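Long-range contacts in 3-oxo-glucose-6-phosphate:glutamate aminotransferase (Bacillus subtilis subsp. subtilis, PDB 4K2M), which catalyses the pyridoxal phosphate-dependent, reversible transamination of 3-dehydro-glucose 6-phosphate with glutamate to give kanosamine 6-phosphate, a step in antibiotic biosynthesis: residues Pro103-Phe108 with Ser295-Leu300; Lys118-Ala123 with Asp263-Ala268; Ser37-Arg42 with Glu307-Leu312. All blocks are in the same frame, centred on the assembly; numbering follows the deposited sequence.

Interaction 1. Residues Pro103-Phe108 with Ser295-Leu300; sequences PYLEQF and SKMDNL
Lys296 opens the contact from the extended chain that leads into helix 299-308. Its side chain is bent at chi3 and chi4, and this brings Lys296 CE to 4.0 Å from Leu105 CD1. The same lysine packs on Tyr276, a substrate-binding residue.

Met297 follows and touches two side chains of the opposing helix. Met297 O lies close to both methyls of Leu105, 3.3 Å from Leu105 CD1. Met297 CB packs against Leu105 CD2 at 3.7 Å. Beyond CB the chain is fully extended, with CG anti to the backbone N (chi1 179°), so the sulfur reaches on to Phe108. There Met297 SD lies 3.5 Å from Phe108 CE2 in an oblique Met-aromatic contact, 61° off the ring normal. The two side chains cross at about a right angle.

Asp298 holds the N-cap position of helix 299-308 without a side-chain capping bond, and points away from helix 103-116. Its carboxylate pairs with Lys256 of the second subunit.

Asn299 makes the polar part of the contact. CG is anti to the backbone N, and OD1 faces the first turn of helix 103-116. Asn299 OD1 accepts a weak hydrogen bond from Tyr104 N at 2.8 Å. A second weak one reaches Asn299 OD1 from Leu105 N at 3.4 Å. OD1 also sits at the edge of the Tyr104 ring, in its plane. Asn299 ND2 donates to Lys98 O, so both ends of the amide are held.

The contact thus joins the N-terminal ends of two helices of the aspartate aminotransferase fold. It lies beside the pocket at the dimer interface, with the Lys296 side chain about 6 Å from the bound external aldimine.

Interaction 2. Residues Lys118-Ala123 with Asp263-Ala268; sequences KRYVIA and DNEELA
Asp263 is the polar centre of this contact. Its CG is anti to its own carbonyl carbon (chi1 -77°), which turns the carboxylate back toward Lys118 and Arg119. Asp263 OD1 accepts from Arg119 N at 2.9 Å, with an N-H...O angle of 152°. The donor meets this oxygen nearly along its C-O axis. Asp263 OD2 takes the other role, in a salt bridge with Lys118 NZ at 3.5 Å.

Lys118 bends at chi2 (-72°). The Lys118 and Asp263 side chains cross at about a right angle, with Lys118 CD beside Asp263 OD1. Lys118 NZ has more than the carboxylate: it donates to Gly235 O and to a water 3.1 Å away. That water also accepts from Asp263 N, so one water ties the lysine end to the backbone. The buried ammonium group therefore has a charge partner, a carbonyl and a water.

Arg119 folds its aliphatic part along Asp263, CG near OD1 and CD near the main-chain O. Tyr120 CE2 lies over one face of the Arg119 guanidinium, and Arg119 CB sits over one face of the Tyr120 ring, toward its rim.

At the helix start, Asn264 is the N-cap. Asn264 OD1 accepts from Leu267 N at 2.8 Å, in the carbonyl plane and on a lone pair.

The remaining contacts are van der Waals packing. Tyr120 sets its ring along the first turn of the helix, with OH against Glu265 CB and CG. Tyr120 CB meets Ala268 CB at 3.5 Å. Ile122 CD1 is 4.1 Å from Ala268 CB.

Strand 120-124 is one of the two outermost strands of the mixed sheet within this chain and pairs antiparallel with strand 258-262. Helix 265-275 follows that neighbouring strand and packs on Tyr120 and Ile122, while Val121 faces helix 103-116.

Interaction 3. Residues Ser37-Arg42 with Glu307-Leu312; sequences SIVNER and ERMKYL
This is a domain-to-domain contact: the N-terminal domain meets the aminotransferase domain, of aspartate aminotransferase fold, through two short 3-10 turns, 38-40 and 309-311. Two CA-H...O contacts run in opposite senses between them. Lys310 CA approaches Ile38 O at 3.3 Å, and Val39 CA approaches Met309 O at 3.4 Å.

The apolar part lies beside these turns. Ile38, extended with CD1 leading, reaches Met309 CE at 3.6 Å. Val39 CG1 packs on Met309 CG and, more loosely, on Leu312 CD2. Val111 and Tyr115 of helix 103-116 adjoin this patch.

Lys310 O is gripped twice. Arg42 N donates to it at 3.2 Å, in the carbonyl plane, and a water that also donates to Val39 O bridges the two backbones.

Lys310 runs out extended, and its NZ forms a salt bridge with Glu307 OE1 at 2.9 Å. Arg42 bends at chi2 (-64°). NH2 pairs with Asp85 OD2, which also bonds Tyr311 OH, so one carboxylate oxygen joins both side chains. The guanidinium stands 77° to the phenol plane, while Arg42 CG sits over the Tyr311 ring in a CH-pi contact, 3.7 Å from its centroid.

Helix 103-116 runs past all three. Its first turns form interaction 1, strand 120-124 of interaction 2 follows it, and Ile38, Val39 and Met309 of interaction 3 pack on it. Interactions 1 and 2 touch, with centres 15 Å apart: Met297 N probably bonds Ala123 O at 3.0 Å, and Leu105 packs on Ala123. Interactions 1 and 3 both use helix 299-308, interaction 1 near its start and interaction 3 further along. They meet where Phe108 CE1 lies 3.7 Å from Met309 CE. Interactions 2 and 3 stay about 10 Å apart at their nearest atoms. The Ile122 side chain is about 13 Å from the bound aldimine, and the Leu312 side chain about 8 Å from that of Lys249, the cofactor-attachment lysine, unattached here.

Interaction 1. Residues Pro103-Phe108 with Ser295-Leu300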
loop_
_atom_site.group_PDB
_atom_site.type_symbol
_atom_site.label_atom_id
_atom_site.label_comp_id
_atom_site.label_asym_id
_atom_site.label_seq_id
_atom_site.Cartn_x
_atom_site.Cartn_y
_atom_site.Cartn_z
ATOM N N PRO A 103 -0.195 -7.638 15.229
ATOM C CA PRO A 103 -0.516 -9.056 15.446
ATOM C C PRO A 103 -1.532 -9.649 14.477
ATOM O O PRO A 103 -1.507 -10.865 14.281
ATOM C CB PRO A 103 -1.090 -9.071 16.870
ATOM C CG PRO A 103 -1.640 -7.670 17.056
ATOM C CD PRO A 103 -0.663 -6.787 16.339
ATOM N N TYR A 104 -2.414 -8.837 13.900
ATOM C CA TYR A 104 -3.417 -9.364 12.979
ATOM C C TYR A 104 -2.789 -9.869 11.678
ATOM O O TYR A 104 -3.312 -10.794 11.054
ATOM C CB TYR A 104 -4.509 -8.332 12.700
ATOM C CG TYR A 104 -5.386 -8.007 13.894
ATOM C CD1 TYR A 104 -6.493 -8.780 14.189
ATOM C CD2 TYR A 104 -5.112 -6.912 14.712
ATOM C CE1 TYR A 104 -7.307 -8.486 15.266
ATOM C CE2 TYR A 104 -5.911 -6.616 15.794
ATOM C CZ TYR A 104 -7.010 -7.407 16.067
ATOM O OH TYR A 104 -7.820 -7.108 17.143
ATOM N N LEU A 105 -1.663 -9.275 11.279
ATOM C CA LEU A 105 -0.915 -9.737 10.112
ATOM C C LEU A 105 -0.608 -11.229 10.182
ATOM O O LEU A 105 -0.968 -11.977 9.279
ATOM C CB LEU A 105 0.393 -8.946 9.944
ATOM C CG LEU A 105 0.328 -7.731 9.037
ATOM C CD1 LEU A 105 1.701 -7.044 8.975
ATOM C CD2 LEU A 105 -0.148 -8.161 7.645
ATOM N N GLU A 106 0.051 -11.663 11.258
ATOM C CA GLU A 106 0.424 -13.068 11.402
ATOM C C GLU A 106 -0.801 -13.982 11.433
ATOM O O GLU A 106 -0.772 -15.090 10.869
ATOM C CB GLU A 106 1.247 -13.281 12.678
ATOM C CG GLU A 106 2.102 -14.549 12.661
ATOM C CD GLU A 106 2.447 -15.049 14.057
ATOM O OE1 GLU A 106 2.995 -14.262 14.861
ATOM O OE2 GLU A 106 2.159 -16.230 14.350
ATOM N N GLN A 107 -1.863 -13.543 12.104
ATOM C CA GLN A 107 -3.082 -14.348 12.188
ATOM C C GLN A 107 -3.736 -14.482 10.818
ATOM O O GLN A 107 -4.253 -15.540 10.468
ATOM C CB GLN A 107 -4.081 -13.739 13.178
ATOM C CG GLN A 107 -5.377 -14.537 13.333
ATOM C CD GLN A 107 -5.188 -15.846 14.088
ATOM O OE1 GLN A 107 -4.167 -16.056 14.748
ATOM N NE2 GLN A 107 -6.179 -16.731 13.998
ATOM N N PHE A 108 -3.724 -13.396 10.048
ATOM C CA PHE A 108 -4.320 -13.417 8.712
ATOM C C PHE A 108 -3.486 -14.315 7.794
ATOM O O PHE A 108 -4.025 -15.127 7.021
ATOM C CB PHE A 108 -4.422 -11.984 8.164
ATOM C CG PHE A 108 -5.063 -11.891 6.808
ATOM C CD1 PHE A 108 -6.371 -12.326 6.603
ATOM C CD2 PHE A 108 -4.366 -11.362 5.740
ATOM C CE1 PHE A 108 -6.961 -12.225 5.342
ATOM C CE2 PHE A 108 -4.949 -11.260 4.469
ATOM C CZ PHE A 108 -6.246 -11.683 4.274
ATOM N N SER A 295 6.335 -3.051 1.336
ATOM C CA SER A 295 5.175 -3.659 0.700
ATOM C C SER A 295 4.531 -4.791 1.473
ATOM O O SER A 295 3.969 -5.687 0.852
ATOM C CB SER A 295 5.542 -4.145 -0.696
ATOM O OG SER A 295 5.964 -3.066 -1.512
ATOM N N LYS A 296 4.612 -4.766 2.805
ATOM C CA LYS A 296 3.790 -5.662 3.613
ATOM C C LYS A 296 2.350 -5.159 3.659
ATOM O O LYS A 296 2.093 -3.964 3.520
ATOM C CB LYS A 296 4.328 -5.762 5.045
ATOM C CG LYS A 296 5.688 -6.430 5.157
ATOM C CD LYS A 296 6.278 -6.253 6.556
ATOM C CE LYS A 296 5.420 -6.942 7.612
ATOM N NZ LYS A 296 5.192 -8.381 7.267
ATOM N N MET A 297 1.403 -6.062 3.877
ATOM C CA MET A 297 0.023 -5.641 4.143
ATOM C C MET A 297 -0.019 -4.886 5.471
ATOM O O MET A 297 0.794 -5.154 6.363
ATOM C CB MET A 297 -0.878 -6.878 4.216
ATOM C CG MET A 297 -2.336 -6.594 4.499
ATOM S SD MET A 297 -3.202 -8.175 4.365
ATOM C CE MET A 297 -4.905 -7.647 4.410
ATOM N N ASP A 298 -0.943 -3.935 5.601
ATOM C CA ASP A 298 -1.140 -3.230 6.861
ATOM C C ASP A 298 -1.924 -4.081 7.860
ATOM O O ASP A 298 -2.875 -4.771 7.482
ATOM C CB ASP A 298 -1.919 -1.937 6.613
ATOM C CG ASP A 298 -1.070 -0.867 5.948
ATOM O OD1 ASP A 298 0.167 -0.948 6.081
ATOM O OD2 ASP A 298 -1.647 0.028 5.295
ATOM N N ASN A 299 -1.529 -4.006 9.130
ATOM C CA ASN A 299 -2.230 -4.672 10.227
ATOM C C ASN A 299 -3.709 -4.311 10.253
ATOM O O ASN A 299 -4.569 -5.164 10.510
ATOM C CB ASN A 299 -1.563 -4.287 11.561
ATOM C CG ASN A 299 -2.125 -5.056 12.750
ATOM O OD1 ASN A 299 -2.019 -6.285 12.812
ATOM N ND2 ASN A 299 -2.680 -4.334 13.720
ATOM N N LEU A 300 -4.019 -3.042 10.001
ATOM C CA LEU A 300 -5.419 -2.612 10.006
ATOM C C LEU A 300 -6.205 -3.388 8.954
ATOM O O LEU A 300 -7.311 -3.871 9.222
ATOM C CB LEU A 300 -5.543 -1.099 9.780
ATOM C CG LEU A 300 -6.985 -0.574 9.850
ATOM C CD1 LEU A 300 -7.143 0.387 11.008
ATOM C CD2 LEU A 300 -7.397 0.118 8.551
#

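Interaction 2. Residues Lys118-Ala123 with Asp263-Ala268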
loop_
_atom_site.group_PDB
_atom_site.type_symbol
_atom_site.label_atom_id
_atom_site.label_comp_id
_atom_site.label_asym_id
_atom_site.label_seq_id
_atom_site.Cartn_x
_atom_site.Cartn_y
_atom_site.Cartn_z
ATOM N N LYS A 118 -0.850 -23.985 1.898
ATOM C CA LYS A 118 0.514 -23.599 1.550
ATOM C C LYS A 118 1.212 -23.273 2.858
ATOM O O LYS A 118 0.611 -22.654 3.744
ATOM C CB LYS A 118 0.497 -22.359 0.639
ATOM C CG LYS A 118 0.119 -22.658 -0.813
ATOM C CD LYS A 118 1.255 -23.396 -1.508
ATOM C CE LYS A 118 0.867 -23.837 -2.917
ATOM N NZ LYS A 118 2.015 -24.508 -3.609
ATOM N N ARG A 119 2.472 -23.677 2.980
ATOM C CA ARG A 119 3.164 -23.573 4.259
ATOM C C ARG A 119 3.435 -22.123 4.660
ATOM O O ARG A 119 3.376 -21.783 5.837
ATOM C CB ARG A 119 4.476 -24.365 4.225
ATOM C CG ARG A 119 4.299 -25.850 3.923
ATOM C CD ARG A 119 5.655 -26.535 3.778
ATOM N NE ARG A 119 6.467 -26.318 4.970
ATOM C CZ ARG A 119 7.756 -26.621 5.071
ATOM N NH1 ARG A 119 8.400 -27.162 4.044
ATOM N NH2 ARG A 119 8.404 -26.379 6.203
ATOM N N TYR A 120 3.729 -21.272 3.678
ATOM C CA TYR A 120 4.115 -19.890 3.955
ATOM C C TYR A 120 3.275 -18.914 3.169
ATOM O O TYR A 120 3.100 -19.062 1.965
ATOM C CB TYR A 120 5.587 -19.687 3.589
ATOM C CG TYR A 120 6.487 -20.681 4.272
ATOM C CD1 TYR A 120 6.795 -20.541 5.622
ATOM C CD2 TYR A 120 7.014 -21.770 3.578
ATOM C CE1 TYR A 120 7.604 -21.454 6.262
ATOM C CE2 TYR A 120 7.819 -22.692 4.213
ATOM C CZ TYR A 120 8.112 -22.520 5.559
ATOM O OH TYR A 120 8.923 -23.428 6.204
ATOM N N VAL A 121 2.757 -17.912 3.863
ATOM C CA VAL A 121 1.989 -16.856 3.221
ATOM C C VAL A 121 2.577 -15.538 3.681
ATOM O O VAL A 121 2.777 -15.320 4.877
ATOM C CB VAL A 121 0.496 -16.930 3.589
ATOM C CG1 VAL A 121 -0.250 -15.702 3.065
ATOM C CG2 VAL A 121 -0.115 -18.199 3.003
ATOM N N ILE A 122 2.894 -14.685 2.719
ATOM C CA ILE A 122 3.444 -13.371 3.002
ATOM C C ILE A 122 2.417 -12.371 2.491
ATOM O O ILE A 122 2.203 -12.267 1.275
ATOM C CB ILE A 122 4.769 -13.152 2.264
ATOM C CG1 ILE A 122 5.816 -14.187 2.685
ATOM C CG2 ILE A 122 5.293 -11.751 2.543
ATOM C CD1 ILE A 122 5.894 -15.451 1.787
ATOM N N ALA A 123 1.759 -11.668 3.412
ATOM C CA ALA A 123 0.719 -10.711 3.040
ATOM C C ALA A 123 1.380 -9.410 2.578
ATOM O O ALA A 123 2.284 -8.891 3.240
ATOM C CB ALA A 123 -0.232 -10.458 4.208
ATOM N N ASP A 263 5.247 -23.104 -0.683
ATOM C CA ASP A 263 5.659 -24.169 0.217
ATOM C C ASP A 263 7.155 -24.127 0.516
ATOM O O ASP A 263 7.638 -24.839 1.395
ATOM C CB ASP A 263 5.285 -25.544 -0.354
ATOM C CG ASP A 263 3.809 -25.862 -0.200
ATOM O OD1 ASP A 263 3.187 -25.397 0.781
ATOM O OD2 ASP A 263 3.265 -26.600 -1.055
ATOM N N ASN A 264 7.897 -23.290 -0.206
ATOM C CA ASN A 264 9.348 -23.317 -0.086
ATOM C C ASN A 264 9.851 -22.312 0.940
ATOM O O ASN A 264 9.644 -21.112 0.779
ATOM C CB ASN A 264 10.016 -23.036 -1.431
ATOM C CG ASN A 264 11.508 -23.252 -1.375
ATOM O OD1 ASN A 264 12.253 -22.385 -0.918
ATOM N ND2 ASN A 264 11.956 -24.423 -1.824
ATOM N N GLU A 265 10.520 -22.802 1.984
ATOM C CA GLU A 265 10.971 -21.938 3.079
ATOM C C GLU A 265 11.992 -20.885 2.657
ATOM O O GLU A 265 11.895 -19.725 3.075
ATOM C CB GLU A 265 11.523 -22.774 4.247
ATOM C CG GLU A 265 11.779 -21.960 5.529
ATOM C CD GLU A 265 13.177 -21.350 5.579
ATOM O OE1 GLU A 265 14.063 -21.823 4.834
ATOM O OE2 GLU A 265 13.389 -20.397 6.364
ATOM N N GLU A 266 12.994 -21.268 1.869
ATOM C CA GLU A 266 13.989 -20.275 1.474
ATOM C C GLU A 266 13.344 -19.211 0.598
ATOM O O GLU A 266 13.688 -18.031 0.671
ATOM C CB GLU A 266 15.166 -20.903 0.727
ATOM C CG GLU A 266 16.069 -21.790 1.587
ATOM C CD GLU A 266 16.945 -21.011 2.564
ATOM O OE1 GLU A 266 16.996 -19.761 2.489
ATOM O OE2 GLU A 266 17.593 -21.667 3.409
ATOM N N LEU A 267 12.404 -19.636 -0.237
ATOM C CA LEU A 267 11.717 -18.701 -1.122
ATOM C C LEU A 267 10.853 -17.753 -0.293
ATOM O O LEU A 267 10.837 -16.547 -0.531
ATOM C CB LEU A 267 10.887 -19.458 -2.159
ATOM C CG LEU A 267 10.205 -18.681 -3.270
ATOM C CD1 LEU A 267 11.215 -17.793 -4.007
ATOM C CD2 LEU A 267 9.541 -19.682 -4.231
ATOM N N ALA A 268 10.153 -18.293 0.703
ATOM C CA ALA A 268 9.375 -17.473 1.626
ATOM C C ALA A 268 10.227 -16.419 2.324
ATOM O O ALA A 268 9.823 -15.260 2.449
ATOM C CB ALA A 268 8.672 -18.351 2.653
HETATM O O HOH W 1 4.982 -23.641 -3.527
#

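Interaction 3. Residues Ser37-Arg42 with Glu307-Leu312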
loop_
_atom_site.group_PDB
_atom_site.type_symbol
_atom_site.label_atom_id
_atom_site.label_comp_id
_atom_site.label_asym_id
_atom_site.label_seq_id
_atom_site.Cartn_x
_atom_site.Cartn_y
_atom_site.Cartn_z
ATOM N N SER A 37 -13.545 -23.708 9.198
ATOM C CA SER A 37 -12.675 -22.645 8.717
ATOM C C SER A 37 -13.399 -21.303 8.840
ATOM O O SER A 37 -14.622 -21.229 8.747
ATOM C CB SER A 37 -12.261 -22.898 7.267
ATOM O OG SER A 37 -11.471 -21.823 6.775
ATOM N N ILE A 38 -12.635 -20.238 9.045
ATOM C CA ILE A 38 -13.193 -18.900 9.103
ATOM C C ILE A 38 -14.018 -18.588 7.845
ATOM O O ILE A 38 -15.024 -17.874 7.926
ATOM C CB ILE A 38 -12.040 -17.882 9.258
ATOM C CG1 ILE A 38 -12.544 -16.448 9.290
ATOM C CG2 ILE A 38 -11.051 -18.049 8.126
ATOM C CD1 ILE A 38 -11.410 -15.455 9.521
ATOM N N VAL A 39 -13.602 -19.127 6.701
ATOM C CA VAL A 39 -14.236 -18.789 5.419
ATOM C C VAL A 39 -15.673 -19.272 5.352
ATOM O O VAL A 39 -16.447 -18.811 4.510
ATOM C CB VAL A 39 -13.461 -19.314 4.185
ATOM C CG1 VAL A 39 -12.079 -18.702 4.126
ATOM C CG2 VAL A 39 -13.379 -20.859 4.169
ATOM N N ASN A 40 -16.018 -20.201 6.245
ATOM C CA ASN A 40 -17.345 -20.807 6.256
ATOM C C ASN A 40 -18.249 -20.227 7.331
ATOM O O ASN A 40 -19.366 -20.708 7.542
ATOM C CB ASN A 40 -17.229 -22.319 6.471
ATOM C CG ASN A 40 -16.749 -23.067 5.245
ATOM O OD1 ASN A 40 -16.888 -22.605 4.108
ATOM N ND2 ASN A 40 -16.192 -24.255 5.470
ATOM N N GLU A 41 -17.795 -19.188 8.020
ATOM C CA GLU A 41 -18.536 -18.707 9.185
ATOM C C GLU A 41 -19.984 -18.315 8.872
ATOM O O GLU A 41 -20.904 -18.633 9.638
ATOM C CB GLU A 41 -17.787 -17.568 9.887
ATOM C CG GLU A 41 -16.630 -18.048 10.760
ATOM C CD GLU A 41 -17.102 -18.882 11.941
ATOM O OE1 GLU A 41 -16.511 -19.955 12.191
ATOM O OE2 GLU A 41 -18.061 -18.460 12.623
ATOM N N ARG A 42 -20.195 -17.647 7.742
ATOM C CA ARG A 42 -21.537 -17.192 7.396
ATOM C C ARG A 42 -22.448 -18.328 6.928
ATOM O O ARG A 42 -23.665 -18.177 6.907
ATOM C CB ARG A 42 -21.483 -16.040 6.385
ATOM C CG ARG A 42 -20.930 -14.742 6.981
ATOM C CD ARG A 42 -21.849 -14.225 8.089
ATOM N NE ARG A 42 -21.209 -13.245 8.971
ATOM C CZ ARG A 42 -20.590 -13.550 10.110
ATOM N NH1 ARG A 42 -20.513 -14.814 10.509
ATOM N NH2 ARG A 42 -20.044 -12.590 10.851
ATOM N N GLU A 307 -12.346 -10.228 9.176
ATOM C CA GLU A 307 -13.807 -10.113 9.242
ATOM C C GLU A 307 -14.441 -10.445 7.906
ATOM O O GLU A 307 -15.378 -11.244 7.834
ATOM C CB GLU A 307 -14.242 -8.707 9.658
ATOM C CG GLU A 307 -13.907 -8.336 11.082
ATOM C CD GLU A 307 -14.389 -9.366 12.083
ATOM O OE1 GLU A 307 -15.549 -9.823 11.966
ATOM O OE2 GLU A 307 -13.594 -9.736 12.973
ATOM N N ARG A 308 -13.944 -9.837 6.832
ATOM C CA ARG A 308 -14.605 -10.004 5.543
ATOM C C ARG A 308 -14.468 -11.421 5.025
ATOM O O ARG A 308 -15.304 -11.874 4.249
ATOM C CB ARG A 308 -14.097 -8.969 4.513
ATOM C CG ARG A 308 -14.398 -7.524 4.951
ATOM C CD ARG A 308 -14.280 -6.538 3.793
ATOM N NE ARG A 308 -15.396 -6.716 2.869
ATOM C CZ ARG A 308 -15.521 -6.140 1.679
ATOM N NH1 ARG A 308 -14.584 -5.312 1.211
ATOM N NH2 ARG A 308 -16.616 -6.387 0.962
ATOM N N MET A 309 -13.430 -12.129 5.468
ATOM C CA MET A 309 -13.197 -13.492 5.015
ATOM C C MET A 309 -14.305 -14.423 5.460
ATOM O O MET A 309 -14.496 -15.483 4.860
ATOM C CB MET A 309 -11.854 -14.022 5.535
ATOM C CG MET A 309 -11.279 -15.172 4.720
ATOM S SD MET A 309 -9.575 -15.545 5.214
ATOM C CE MET A 309 -9.508 -14.501 6.660
ATOM N N LYS A 310 -15.034 -14.036 6.506
ATOM C CA LYS A 310 -16.115 -14.875 7.022
ATOM C C LYS A 310 -17.233 -15.050 6.005
ATOM O O LYS A 310 -18.064 -15.954 6.136
ATOM C CB LYS A 310 -16.678 -14.276 8.308
ATOM C CG LYS A 310 -15.645 -14.163 9.416
ATOM C CD LYS A 310 -16.204 -13.360 10.581
ATOM C CE LYS A 310 -15.220 -13.372 11.741
ATOM N NZ LYS A 310 -15.728 -12.572 12.890
ATOM N N TYR A 311 -17.236 -14.190 4.991
ATOM C CA TYR A 311 -18.276 -14.176 3.968
ATOM C C TYR A 311 -17.849 -14.889 2.679
ATOM O O TYR A 311 -18.663 -15.057 1.773
ATOM C CB TYR A 311 -18.690 -12.720 3.651
ATOM C CG TYR A 311 -19.317 -11.994 4.824
ATOM C CD1 TYR A 311 -20.693 -11.800 4.902
ATOM C CD2 TYR A 311 -18.527 -11.507 5.859
ATOM C CE1 TYR A 311 -21.265 -11.136 5.999
ATOM C CE2 TYR A 311 -19.088 -10.846 6.952
ATOM C CZ TYR A 311 -20.447 -10.669 7.017
ATOM O OH TYR A 311 -20.955 -10.008 8.119
ATOM N N LEU A 312 -16.594 -15.329 2.598
ATOM C CA LEU A 312 -16.034 -15.820 1.327
ATOM C C LEU A 312 -16.686 -17.080 0.738
ATOM O O LEU A 312 -17.046 -17.105 -0.439
ATOM C CB LEU A 312 -14.511 -16.008 1.432
ATOM C CG LEU A 312 -13.795 -16.572 0.206
ATOM C CD1 LEU A 312 -14.060 -15.692 -1.024
ATOM C CD2 LEU A 312 -12.283 -16.699 0.485
HETATM O O HOH W 2 -19.003 -17.843 4.287
#